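PDB 4BJI: transcription factor TAU subunit SFC1 from Schizosaccharomyces pombe, which helps TFIIIC bind boxA promoter DNA of tRNA and similar genes for RNA polymerase III transcription, this piece being the DNA-binding domain of the subunit. Local coordinates for residues K45-K50 with N61-S66; F187-I190 with M194-E197; T15-E20 with S161-D166; K155-R160 with G168-G173. All coordinates share one frame; numbering follows the deposited sequence. Where two conformers were deposited one is given.

Interaction 1 of 4, residues K45-K50 with N61-S66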
loop_
_atom_site.group_PDB
_atom_site.type_symbol
_atom_site.label_atom_id
_atom_site.label_comp_id
_atom_site.label_asym_id
_atom_site.label_seq_id
_atom_site.Cartn_x
_atom_site.Cartn_y
_atom_site.Cartn_z
ATOM N N LYS A 45 -10.368 14.058 -2.146
ATOM C CA LYS A 45 -9.831 14.609 -3.375
ATOM C C LYS A 45 -8.381 15.121 -3.238
ATOM O O LYS A 45 -7.533 14.734 -4.037
ATOM C CB LYS A 45 -10.775 15.701 -3.935
ATOM C CG LYS A 45 -12.029 15.117 -4.640
ATOM C CD LYS A 45 -12.973 16.223 -5.062
ATOM C CE LYS A 45 -14.159 15.672 -5.864
ATOM N NZ LYS A 45 -15.163 16.764 -6.147
ATOM N N PRO A 46 -8.095 15.977 -2.235
ATOM C CA PRO A 46 -6.703 16.444 -2.118
ATOM C C PRO A 46 -5.750 15.331 -1.735
ATOM O O PRO A 46 -4.572 15.402 -2.098
ATOM C CB PRO A 46 -6.757 17.484 -0.999
ATOM C CG PRO A 46 -8.089 17.343 -0.368
ATOM C CD PRO A 46 -9.005 16.755 -1.402
ATOM N N LEU A 47 -6.210 14.321 -1.005
ATOM C CA LEU A 47 -5.331 13.205 -0.663
ATOM C C LEU A 47 -4.911 12.453 -1.931
ATOM O O LEU A 47 -3.759 12.041 -2.053
ATOM C CB LEU A 47 -5.970 12.270 0.368
ATOM C CG LEU A 47 -6.215 12.899 1.756
ATOM C CD1 LEU A 47 -7.036 12.030 2.697
ATOM C CD2 LEU A 47 -4.908 13.250 2.430
ATOM N N PHE A 48 -5.823 12.282 -2.879
ATOM C CA PHE A 48 -5.482 11.633 -4.140
ATOM C C PHE A 48 -4.642 12.521 -5.047
ATOM O O PHE A 48 -3.891 11.991 -5.865
ATOM C CB PHE A 48 -6.733 11.144 -4.874
ATOM C CG PHE A 48 -7.234 9.815 -4.396
ATOM C CD1 PHE A 48 -6.510 8.651 -4.636
ATOM C CD2 PHE A 48 -8.409 9.717 -3.692
ATOM C CE1 PHE A 48 -6.952 7.425 -4.197
ATOM C CE2 PHE A 48 -8.866 8.461 -3.245
ATOM C CZ PHE A 48 -8.131 7.325 -3.493
ATOM N N GLU A 49 -4.728 13.844 -4.901
ATOM C CA GLU A 49 -3.777 14.720 -5.602
ATOM C C GLU A 49 -2.390 14.545 -5.017
ATOM O O GLU A 49 -1.401 14.527 -5.769
ATOM C CB GLU A 49 -4.186 16.197 -5.512
ATOM C CG GLU A 49 -5.487 16.509 -6.184
ATOM C CD GLU A 49 -5.455 16.360 -7.719
ATOM O OE1 GLU A 49 -4.381 16.172 -8.313
ATOM O OE2 GLU A 49 -6.541 16.455 -8.322
ATOM N N LYS A 50 -2.283 14.436 -3.706
ATOM C CA LYS A 50 -0.971 14.290 -3.044
ATOM C C LYS A 50 -0.311 12.936 -3.376
ATOM O O LYS A 50 0.918 12.826 -3.556
ATOM C CB LYS A 50 -1.124 14.387 -1.519
ATOM C CG LYS A 50 -1.580 15.754 -0.992
ATOM C CD LYS A 50 -1.949 15.739 0.509
ATOM C CE LYS A 50 -2.058 17.162 1.055
ATOM N NZ LYS A 50 -2.548 17.216 2.460
ATOM N N ASN A 61 -5.970 7.008 8.400
ATOM C CA ASN A 61 -5.084 7.716 9.326
ATOM C C ASN A 61 -4.840 9.169 8.931
ATOM O O ASN A 61 -4.264 9.944 9.693
ATOM C CB ASN A 61 -3.790 6.936 9.516
ATOM C CG ASN A 61 -4.038 5.600 10.210
ATOM O OD1 ASN A 61 -5.036 5.434 10.920
ATOM N ND2 ASN A 61 -3.154 4.668 10.034
ATOM N N HIS A 62 -5.333 9.556 7.762
ATOM C CA HIS A 62 -5.285 10.946 7.328
ATOM C C HIS A 62 -6.660 11.600 7.306
ATOM O O HIS A 62 -6.798 12.722 6.805
ATOM C CB HIS A 62 -4.735 11.039 5.921
ATOM C CG HIS A 62 -3.269 10.813 5.836
ATOM N ND1 HIS A 62 -2.683 9.562 5.928
ATOM C CD2 HIS A 62 -2.255 11.690 5.644
ATOM C CE1 HIS A 62 -1.374 9.691 5.825
ATOM N NE2 HIS A 62 -1.087 10.967 5.648
ATOM N N LEU A 63 -7.684 10.881 7.746
ATOM C CA LEU A 63 -9.064 11.370 7.703
ATOM C C LEU A 63 -9.692 11.527 9.083
ATOM O O LEU A 63 -9.357 10.821 10.030
ATOM C CB LEU A 63 -9.934 10.423 6.851
ATOM C CG LEU A 63 -9.704 10.388 5.334
ATOM C CD1 LEU A 63 -10.336 9.158 4.706
ATOM C CD2 LEU A 63 -10.236 11.637 4.697
ATOM N N ASP A 64 -10.650 12.434 9.174
ATOM C CA ASP A 64 -11.470 12.529 10.369
ATOM C C ASP A 64 -11.958 11.124 10.742
ATOM O O ASP A 64 -12.485 10.401 9.902
ATOM C CB ASP A 64 -12.660 13.447 10.079
ATOM C CG ASP A 64 -13.459 13.783 11.321
ATOM O OD1 ASP A 64 -13.891 12.850 12.028
ATOM O OD2 ASP A 64 -13.653 14.985 11.584
ATOM N N PRO A 65 -11.783 10.717 12.009
ATOM C CA PRO A 65 -12.211 9.356 12.378
ATOM C C PRO A 65 -13.718 9.077 12.255
ATOM O O PRO A 65 -14.122 7.917 12.278
ATOM C CB PRO A 65 -11.749 9.210 13.835
ATOM C CG PRO A 65 -11.301 10.574 14.267
ATOM C CD PRO A 65 -10.943 11.340 13.043
ATOM N N SER A 66 -14.541 10.107 12.109
ATOM C CA SER A 66 -15.969 9.880 11.877
ATOM C C SER A 66 -16.252 9.338 10.462
ATOM O O SER A 66 -17.366 8.899 10.167
ATOM C CB SER A 66 -16.776 11.162 12.140
ATOM O OG SER A 66 -16.276 12.266 11.402
#
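In the helix-turn-helix region of this TFIIIC subunit, Leu47 near the end of helix 35-50 packs against His62 and Leu63, in the loop that follows helix 56-60. The contact is small and wholly apolar, and Leu47 supplies its side from the two methyls of one branched end. CD1 does double duty, lying 3.8 Å from Leu63 CD2 and 4.1 Å from His62 CB. CD2 also reaches the His62 methylene, so the forked end of the leucine straddles CB of the histidine. Leu47 and Leu63 meet at a slant, methyl against methyl. In Leu47 CG stands anti to the carbonyl carbon (chi1 -65°), which carries both methyls off the helix toward the loop. The imidazole of His62 is fixed by other means: ND1 is hydrogen-bonded to Ala58 O, and its ring meets that of Trp54 edge-to-face. Beyond the touching residues the loop is shaped by an Asx turn. Asp64 OD1 accepts from Ser66 N at 2.8 Å through its anti lone pair, and from Ser66 OG, which comes from above the carboxylate plane. Leu63 also rests on Ala43 and Leu44 of helix 35-50, while Leu47 O receives Trp54 NE1 from strand 53-55, so that the loop, the helix end and the edge strand of the four-stranded sheet are drawn together around Leu47.

Interaction 2 of 4, residues F187-I190 with M194-E197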
loop_
_atom_site.group_PDB
_atom_site.type_symbol
_atom_site.label_atom_id
_atom_site.label_comp_id
_atom_site.label_asym_id
_atom_site.label_seq_id
_atom_site.Cartn_x
_atom_site.Cartn_y
_atom_site.Cartn_z
ATOM N N PHE A 187 7.262 -10.589 12.830
ATOM C CA PHE A 187 7.104 -11.796 13.673
ATOM C C PHE A 187 7.286 -11.387 15.124
ATOM O O PHE A 187 6.578 -11.849 16.040
ATOM C CB PHE A 187 8.200 -12.836 13.426
ATOM C CG PHE A 187 8.065 -13.641 12.165
ATOM C CD1 PHE A 187 6.836 -14.029 11.662
ATOM C CD2 PHE A 187 9.216 -14.056 11.507
ATOM C CE1 PHE A 187 6.763 -14.805 10.499
ATOM C CE2 PHE A 187 9.150 -14.822 10.351
ATOM C CZ PHE A 187 7.921 -15.198 9.850
ATOM N N ALA A 188 8.297 -10.556 15.347
ATOM C CA ALA A 188 8.686 -10.171 16.691
ATOM C C ALA A 188 7.763 -9.104 17.244
ATOM O O ALA A 188 7.264 -9.225 18.356
ATOM C CB ALA A 188 10.122 -9.666 16.711
ATOM N N LEU A 189 7.536 -8.066 16.460
ATOM C CA LEU A 189 6.717 -6.943 16.903
ATOM C C LEU A 189 5.308 -7.411 17.324
ATOM O O LEU A 189 4.766 -6.913 18.306
ATOM C CB LEU A 189 6.633 -5.871 15.804
ATOM C CG LEU A 189 8.008 -5.254 15.426
ATOM C CD1 LEU A 189 7.876 -4.443 14.173
ATOM C CD2 LEU A 189 8.569 -4.392 16.599
ATOM N N ILE A 190 4.717 -8.341 16.567
ATOM C CA ILE A 190 3.361 -8.786 16.901
ATOM C C ILE A 190 3.358 -9.607 18.193
ATOM O O ILE A 190 2.308 -9.728 18.841
ATOM C CB ILE A 190 2.682 -9.568 15.746
ATOM C CG1 ILE A 190 3.391 -10.893 15.506
ATOM C CG2 ILE A 190 2.629 -8.722 14.475
ATOM C CD1 ILE A 190 2.738 -11.712 14.398
HETATM N N MSE A 194 11.183 -6.719 20.537
HETATM C CA MSE A 194 12.012 -5.990 19.592
HETATM C C MSE A 194 12.757 -6.983 18.714
HETATM O O MSE A 194 13.267 -8.004 19.199
HETATM C CB MSE A 194 13.007 -5.086 20.320
HETATM C CG MSE A 194 12.376 -3.829 20.877
HETATM SE SE MSE A 194 11.666 -2.698 19.436
HETATM C CE MSE A 194 13.276 -2.442 18.464
ATOM N N PRO A 195 12.803 -6.709 17.414
ATOM C CA PRO A 195 13.549 -7.596 16.516
ATOM C C PRO A 195 15.004 -7.661 16.943
ATOM O O PRO A 195 15.544 -6.674 17.431
ATOM C CB PRO A 195 13.392 -6.940 15.131
ATOM C CG PRO A 195 12.173 -6.093 15.255
ATOM C CD PRO A 195 12.077 -5.656 16.690
ATOM N N SER A 196 15.608 -8.830 16.814
ATOM C CA SER A 196 17.012 -8.985 17.151
ATOM C C SER A 196 17.887 -8.451 16.033
ATOM O O SER A 196 17.812 -8.918 14.905
ATOM C CB SER A 196 17.344 -10.446 17.397
ATOM O OG SER A 196 18.746 -10.612 17.348
ATOM N N GLU A 197 18.705 -7.456 16.331
ATOM C CA GLU A 197 19.545 -6.842 15.309
ATOM C C GLU A 197 20.482 -7.871 14.688
ATOM O O GLU A 197 20.702 -7.914 13.487
ATOM C CB GLU A 197 20.351 -5.684 15.902
ATOM C CG GLU A 197 20.859 -4.708 14.840
ATOM C CD GLU A 197 22.028 -3.853 15.309
ATOM O OE1 GLU A 197 21.911 -3.230 16.389
ATOM O OE2 GLU A 197 23.059 -3.808 14.587
#
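Pro195 faces the end of helix 172-189, meeting Leu189 through its ring carbon CD and Ala188 mainly through CA, with CG a little farther off. The Leu189 side chain comes to the proline ring at a slant, and its CD2 methyl stops 3.7 Å from Pro195 CD, the ring carbon bonded to the proline nitrogen. Leu189 CB does not aim directly at the loop; chi1 (-62°) swings CG round to the side of the backbone N, and from there the CD2 branch, not CD1, reaches the ring. Ala188 CB, by contrast, points toward the loop, lying 4.0 Å from Pro195 CA and 4.4 Å from CG of the same ring. It also approaches the carbonyl carbon of Met194, at 4.3 Å. The two segments form the bend of a helical hairpin: a short loop joins helix 172-189 to helix 197-205, which runs back alongside it. Ser196 is the N-cap of that second helix, its OG hydrogen-bonded to Ala199 N, so Pro195 packs on the end of one helix immediately before the start of the next. Met194, a selenomethionine in the crystal, turns its CB away from the helix end. Leu189 is buried, its side chain also resting on Pro135 and its backbone hydrogen-bonded to Phe134.

Interaction 3 of 4, residues T15-E20 with S161-D166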
loop_
_atom_site.group_PDB
_atom_site.type_symbol
_atom_site.label_atom_id
_atom_site.label_comp_id
_atom_site.label_asym_id
_atom_site.label_seq_id
_atom_site.Cartn_x
_atom_site.Cartn_y
_atom_site.Cartn_z
ATOM N N THR A 15 -9.421 -4.271 -10.286
ATOM C CA THR A 15 -8.450 -4.567 -11.346
ATOM C C THR A 15 -7.410 -5.582 -10.885
ATOM O O THR A 15 -7.133 -5.750 -9.709
ATOM C CB THR A 15 -7.662 -3.294 -11.819
ATOM O OG1 THR A 15 -7.132 -2.610 -10.698
ATOM C CG2 THR A 15 -8.553 -2.364 -12.609
ATOM N N ASN A 16 -6.819 -6.254 -11.871
ATOM C CA ASN A 16 -5.561 -6.965 -11.671
ATOM C C ASN A 16 -4.549 -6.519 -12.723
ATOM O O ASN A 16 -4.856 -5.727 -13.610
ATOM C CB ASN A 16 -5.792 -8.475 -11.662
ATOM C CG ASN A 16 -6.302 -9.014 -12.993
ATOM O OD1 ASN A 16 -5.707 -8.777 -14.054
ATOM N ND2 ASN A 16 -7.372 -9.783 -12.937
HETATM N N MSE A 17 -3.337 -7.057 -12.624
HETATM C CA MSE A 17 -2.235 -6.604 -13.458
HETATM C C MSE A 17 -2.415 -6.876 -14.938
HETATM O O MSE A 17 -1.706 -6.290 -15.771
HETATM C CB MSE A 17 -0.924 -7.233 -12.997
HETATM C CG MSE A 17 -0.431 -6.626 -11.672
HETATM SE SE MSE A 17 0.233 -4.795 -11.854
HETATM C CE MSE A 17 1.828 -5.228 -12.831
ATOM N N GLY A 18 -3.329 -7.768 -15.265
ATOM C CA GLY A 18 -3.607 -8.075 -16.655
ATOM C C GLY A 18 -4.575 -7.146 -17.360
ATOM O O GLY A 18 -4.779 -7.283 -18.585
ATOM N N VAL A 19 -5.159 -6.188 -16.656
ATOM C CA VAL A 19 -6.210 -5.332 -17.247
ATOM C C VAL A 19 -5.611 -4.484 -18.372
ATOM O O VAL A 19 -4.523 -3.935 -18.239
ATOM C CB VAL A 19 -6.875 -4.437 -16.177
ATOM C CG1 VAL A 19 -5.940 -3.272 -15.682
ATOM C CG2 VAL A 19 -8.186 -3.867 -16.727
ATOM N N GLU A 20 -6.316 -4.372 -19.501
ATOM C CA GLU A 20 -5.743 -3.625 -20.621
ATOM C C GLU A 20 -5.574 -2.130 -20.299
ATOM O O GLU A 20 -4.486 -1.561 -20.455
ATOM C CB GLU A 20 -6.603 -3.796 -21.878
ATOM C CG GLU A 20 -5.932 -3.233 -23.116
ATOM C CD GLU A 20 -6.787 -3.367 -24.363
ATOM O OE1 GLU A 20 -7.518 -4.376 -24.480
ATOM O OE2 GLU A 20 -6.735 -2.457 -25.218
ATOM N N SER A 161 12.872 -2.172 -15.924
ATOM C CA SER A 161 12.356 -1.470 -17.096
ATOM C C SER A 161 10.882 -1.733 -17.395
ATOM O O SER A 161 10.349 -1.178 -18.337
ATOM C CB SER A 161 13.167 -1.842 -18.346
ATOM O OG SER A 161 12.796 -3.114 -18.752
ATOM N N GLU A 162 10.244 -2.567 -16.591
ATOM C CA GLU A 162 8.811 -2.864 -16.744
ATOM C C GLU A 162 8.282 -3.254 -15.380
ATOM O O GLU A 162 9.024 -3.757 -14.541
ATOM C CB GLU A 162 8.630 -3.995 -17.751
ATOM C CG GLU A 162 7.191 -4.262 -18.150
ATOM C CD GLU A 162 7.091 -5.344 -19.221
ATOM O OE1 GLU A 162 7.506 -5.028 -20.345
ATOM O OE2 GLU A 162 6.677 -6.461 -18.858
ATOM N N CYS A 163 6.993 -3.013 -15.157
ATOM C CA CYS A 163 6.333 -3.345 -13.893
ATOM C C CYS A 163 5.945 -4.827 -13.883
ATOM O O CYS A 163 5.077 -5.257 -14.624
ATOM C CB CYS A 163 5.095 -2.483 -13.708
ATOM S SG CYS A 163 4.384 -2.498 -12.078
ATOM N N HIS A 164 6.647 -5.597 -13.064
ATOM C CA HIS A 164 6.465 -7.038 -12.968
ATOM C C HIS A 164 5.179 -7.429 -12.266
ATOM O O HIS A 164 4.741 -6.749 -11.321
ATOM C CB HIS A 164 7.658 -7.629 -12.221
ATOM C CG HIS A 164 7.695 -9.126 -12.187
ATOM N ND1 HIS A 164 7.162 -9.860 -11.150
ATOM C CD2 HIS A 164 8.245 -10.018 -13.038
ATOM C CE1 HIS A 164 7.346 -11.147 -11.379
ATOM N NE2 HIS A 164 8.016 -11.272 -12.513
ATOM N N ARG A 165 4.564 -8.524 -12.695
ATOM C CA ARG A 165 3.271 -8.952 -12.181
ATOM C C ARG A 165 3.231 -9.193 -10.676
ATOM O O ARG A 165 2.157 -9.123 -10.051
ATOM C CB ARG A 165 2.832 -10.222 -12.929
ATOM C CG ARG A 165 3.832 -11.346 -12.903
ATOM C CD ARG A 165 3.513 -12.383 -14.000
ATOM N NE ARG A 165 2.091 -12.717 -14.059
ATOM C CZ ARG A 165 1.519 -13.337 -15.085
ATOM N NH1 ARG A 165 2.248 -13.674 -16.138
ATOM N NH2 ARG A 165 0.221 -13.617 -15.063
ATOM N N ASP A 166 4.379 -9.547 -10.103
ATOM C CA ASP A 166 4.500 -9.795 -8.654
ATOM C C ASP A 166 5.302 -8.697 -7.947
ATOM O O ASP A 166 4.854 -8.167 -6.906
ATOM C CB ASP A 166 5.198 -11.121 -8.370
ATOM C CG ASP A 166 4.457 -12.309 -8.924
ATOM O OD1 ASP A 166 3.217 -12.289 -8.928
ATOM O OD2 ASP A 166 5.157 -13.266 -9.306
#
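Van der Waals contacts made by Met17, a selenomethionine in the crystal, join the segments 15-20 and 161-166. Its terminal methyl CE lies 3.8 Å from Cys163 SG, the one meeting of apolar side chains here. The same methyl sits against two successive backbone carbonyls, 3.7 Å from Cys163 O and 3.6 Å from His164 O, while CG nearer the main chain lies 3.9 Å from Arg165 O. The side chain reaches these groups by bending at both chi2 (-71°) and chi3 (-70°), which curls CE over the backbone of the opposing loop. Hydrogen bonds act within the loop 15-20 instead. Asn16 OD1 accepts from Gly18 N at 2.9 Å, in the carbonyl plane, forming an Asx turn, and Val19 N bonds to Asn16 O to close a type I beta turn with Met17 at its second position. Arg99 NH1 adds bonds to Met17 O and Val19 O, and Met17 also packs on Trp82 of strand 79-82. One bent, unbranched side chain thus ties the loop after strand 14-15 to the loop between helices 151-155 and 172-189. With a methyl resting on carbonyl oxygens and a sulfur, the contact depends on close fit and dispersion rather than on directional bonds.

Interaction 4 of 4, residues K155-R160 with G168-G173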
loop_
_atom_site.group_PDB
_atom_site.type_symbol
_atom_site.label_atom_id
_atom_site.label_comp_id
_atom_site.label_asym_id
_atom_site.label_seq_id
_atom_site.Cartn_x
_atom_site.Cartn_y
_atom_site.Cartn_z
ATOM N N LYS A 155 15.034 2.664 -1.658
ATOM C CA LYS A 155 15.364 3.957 -2.230
ATOM C C LYS A 155 16.500 3.869 -3.262
ATOM O O LYS A 155 16.478 4.570 -4.270
ATOM C CB LYS A 155 15.762 4.937 -1.132
ATOM C CG LYS A 155 16.069 6.311 -1.672
ATOM C CD LYS A 155 16.471 7.256 -0.553
ATOM C CE LYS A 155 17.018 8.578 -1.124
ATOM N NZ LYS A 155 16.457 9.801 -0.459
ATOM N N ASP A 156 17.487 3.026 -3.008
ATOM C CA ASP A 156 18.705 3.058 -3.796
ATOM C C ASP A 156 18.665 2.105 -4.976
ATOM O O ASP A 156 19.535 2.141 -5.845
ATOM C CB ASP A 156 19.928 2.697 -2.959
ATOM C CG ASP A 156 20.199 3.672 -1.827
ATOM O OD1 ASP A 156 19.631 4.773 -1.810
ATOM O OD2 ASP A 156 21.011 3.322 -0.942
ATOM N N THR A 157 17.691 1.202 -5.028
ATOM C CA THR A 157 17.753 0.137 -6.008
ATOM C C THR A 157 17.365 0.583 -7.408
ATOM O O THR A 157 16.447 1.403 -7.572
ATOM C CB THR A 157 16.899 -1.075 -5.526
ATOM O OG1 THR A 157 17.124 -2.179 -6.355
ATOM C CG2 THR A 157 15.407 -0.768 -5.502
ATOM N N GLN A 158 18.056 0.054 -8.406
ATOM C CA GLN A 158 17.724 0.385 -9.777
ATOM C C GLN A 158 16.432 -0.288 -10.186
ATOM O O GLN A 158 16.338 -1.509 -10.195
ATOM C CB GLN A 158 18.862 -0.040 -10.702
ATOM C CG GLN A 158 18.624 0.266 -12.180
ATOM C CD GLN A 158 19.775 -0.126 -13.063
ATOM O OE1 GLN A 158 20.923 0.190 -12.787
ATOM N NE2 GLN A 158 19.459 -0.804 -14.155
ATOM N N LEU A 159 15.452 0.513 -10.567
ATOM C CA LEU A 159 14.148 -0.064 -10.928
ATOM C C LEU A 159 14.248 -0.848 -12.225
ATOM O O LEU A 159 15.079 -0.552 -13.108
ATOM C CB LEU A 159 13.112 1.036 -11.039
ATOM C CG LEU A 159 12.900 1.849 -9.756
ATOM C CD1 LEU A 159 11.817 2.920 -9.965
ATOM C CD2 LEU A 159 12.553 0.976 -8.590
ATOM N N ARG A 160 13.397 -1.855 -12.335
ATOM C CA ARG A 160 13.223 -2.594 -13.590
ATOM C C ARG A 160 12.717 -1.696 -14.684
ATOM O O ARG A 160 12.139 -0.629 -14.431
ATOM C CB ARG A 160 12.161 -3.699 -13.397
ATOM C CG ARG A 160 12.488 -4.669 -12.298
ATOM C CD ARG A 160 11.422 -5.760 -12.182
ATOM N NE ARG A 160 11.654 -6.906 -13.073
ATOM C CZ ARG A 160 10.950 -7.233 -14.134
ATOM N NH1 ARG A 160 9.983 -6.488 -14.637
ATOM N NH2 ARG A 160 11.241 -8.382 -14.733
ATOM N N GLY A 168 6.501 -5.752 -9.191
ATOM C CA GLY A 168 6.366 -4.404 -9.700
ATOM C C GLY A 168 7.676 -3.882 -10.242
ATOM O O GLY A 168 8.340 -4.526 -11.081
ATOM N N TRP A 169 8.064 -2.690 -9.809
ATOM C CA TRP A 169 9.243 -2.025 -10.364
ATOM C C TRP A 169 10.556 -2.485 -9.723
ATOM O O TRP A 169 11.625 -1.999 -10.113
ATOM C CB TRP A 169 9.058 -0.523 -10.199
ATOM C CG TRP A 169 7.959 0.045 -11.050
ATOM C CD1 TRP A 169 6.724 0.485 -10.653
ATOM C CD2 TRP A 169 8.033 0.249 -12.465
ATOM N NE1 TRP A 169 6.017 0.937 -11.749
ATOM C CE2 TRP A 169 6.808 0.825 -12.867
ATOM C CE3 TRP A 169 9.018 0.025 -13.422
ATOM C CZ2 TRP A 169 6.548 1.158 -14.190
ATOM C CZ3 TRP A 169 8.749 0.370 -14.741
ATOM C CH2 TRP A 169 7.510 0.916 -15.102
ATOM N N TYR A 170 10.496 -3.423 -8.783
ATOM C CA TYR A 170 11.682 -3.848 -8.042
ATOM C C TYR A 170 12.231 -5.169 -8.551
ATOM O O TYR A 170 11.473 -6.127 -8.793
ATOM C CB TYR A 170 11.389 -3.977 -6.539
ATOM C CG TYR A 170 10.990 -2.661 -5.959
ATOM C CD1 TYR A 170 11.940 -1.648 -5.789
ATOM C CD2 TYR A 170 9.703 -2.419 -5.545
ATOM C CE1 TYR A 170 11.566 -0.414 -5.246
ATOM C CE2 TYR A 170 9.330 -1.193 -4.986
ATOM C CZ TYR A 170 10.273 -0.191 -4.876
ATOM O OH TYR A 170 9.939 1.044 -4.338
ATOM N N ARG A 171 13.545 -5.227 -8.699
ATOM C CA ARG A 171 14.239 -6.458 -9.040
ATOM C C ARG A 171 13.902 -7.532 -8.012
ATOM O O ARG A 171 13.877 -7.260 -6.801
ATOM C CB ARG A 171 15.749 -6.182 -9.103
ATOM C CG ARG A 171 16.600 -7.376 -9.466
ATOM C CD ARG A 171 18.037 -6.913 -9.539
ATOM N NE ARG A 171 18.607 -6.747 -8.215
ATOM C CZ ARG A 171 18.940 -5.598 -7.650
ATOM N NH1 ARG A 171 18.782 -4.452 -8.325
ATOM N NH2 ARG A 171 19.466 -5.567 -6.385
ATOM N N SER A 172 13.669 -8.755 -8.469
ATOM C CA SER A 172 13.164 -9.796 -7.587
ATOM C C SER A 172 14.038 -10.030 -6.349
ATOM O O SER A 172 13.502 -10.098 -5.248
ATOM C CB SER A 172 12.910 -11.119 -8.324
ATOM O OG SER A 172 14.117 -11.692 -8.775
ATOM N N GLY A 173 15.346 -10.135 -6.476
ATOM C CA GLY A 173 16.125 -10.457 -5.285
ATOM C C GLY A 173 16.111 -9.358 -4.251
ATOM O O GLY A 173 16.182 -9.611 -3.057
HETATM O O HOH W 1 15.046 -2.861 -8.151
HETATM O O HOH W 2 17.728 -3.800 -11.083
HETATM O O HOH W 3 13.592 -9.008 -11.624
#
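The Trp169 indole receives Arg160 O at its edge and in its plane, with CE3 3.3 Å from that oxygen, while NE1 is hydrogen-bonded to Pro98 O. At the edge of the Tyr170 ring sits Thr157 CG2, 3.6 Å from CD1, the two side chains crossing at about a right angle; Leu159 lies alongside the tyrosine, its CD2 meeting CE1 obliquely. Both guanidinium groups take a bridging water at an edge: water 3 accepts from Arg160 NE and Ser172 N, and water 2 accepts from Arg171 NH1 and donates to Gln158 O. These residues close a loop between helices 151-155 and 172-189, with Arg171 as N-cap of the latter. The hydrogen bond across the loop runs from Arg160 N to Trp169 O, 2.8 Å long and 160° at the hydrogen, and Leu159 CA adds a C-H···O contact to the same oxygen. Water 1 lies 2.8 Å from Thr157 OG1, accepts from Arg171 N and donates to Gln158 O. Replacing Thr157 with an alanine would probably leave water 1 without its hydroxyl partner and open a gap at the Tyr170 edge. Arg160 CD lies 3.4 Å from Tyr170 O; the bend at chi3 (87°) then turns NE to water 3 and NH1 to Glu162 O. Arg171 NH2 forms a salt bridge with Glu208.

In the fold
Interactions 3 and 4 alternate along the chain and touch: Cys163 packs on Gly168 and Trp169, so the loop that Met17 leans on is itself backed by interaction 4. Interaction 1 is nested in the long chain loop closed by interaction 3 but lies about 27 Å from it, centre to centre, and on the opposite side of the chain's centre from interaction 4. Interactions 2 and 4 share helix 172-189, one at its end and the other at its start. Four of the eight touching residues of interaction 4 are buried, against one each in the more superficial interactions 1, 2 and 3. Those three rely on apolar and van der Waals contacts, whereas interaction 4 combines aromatic rings, a backbone hydrogen bond and bridging waters.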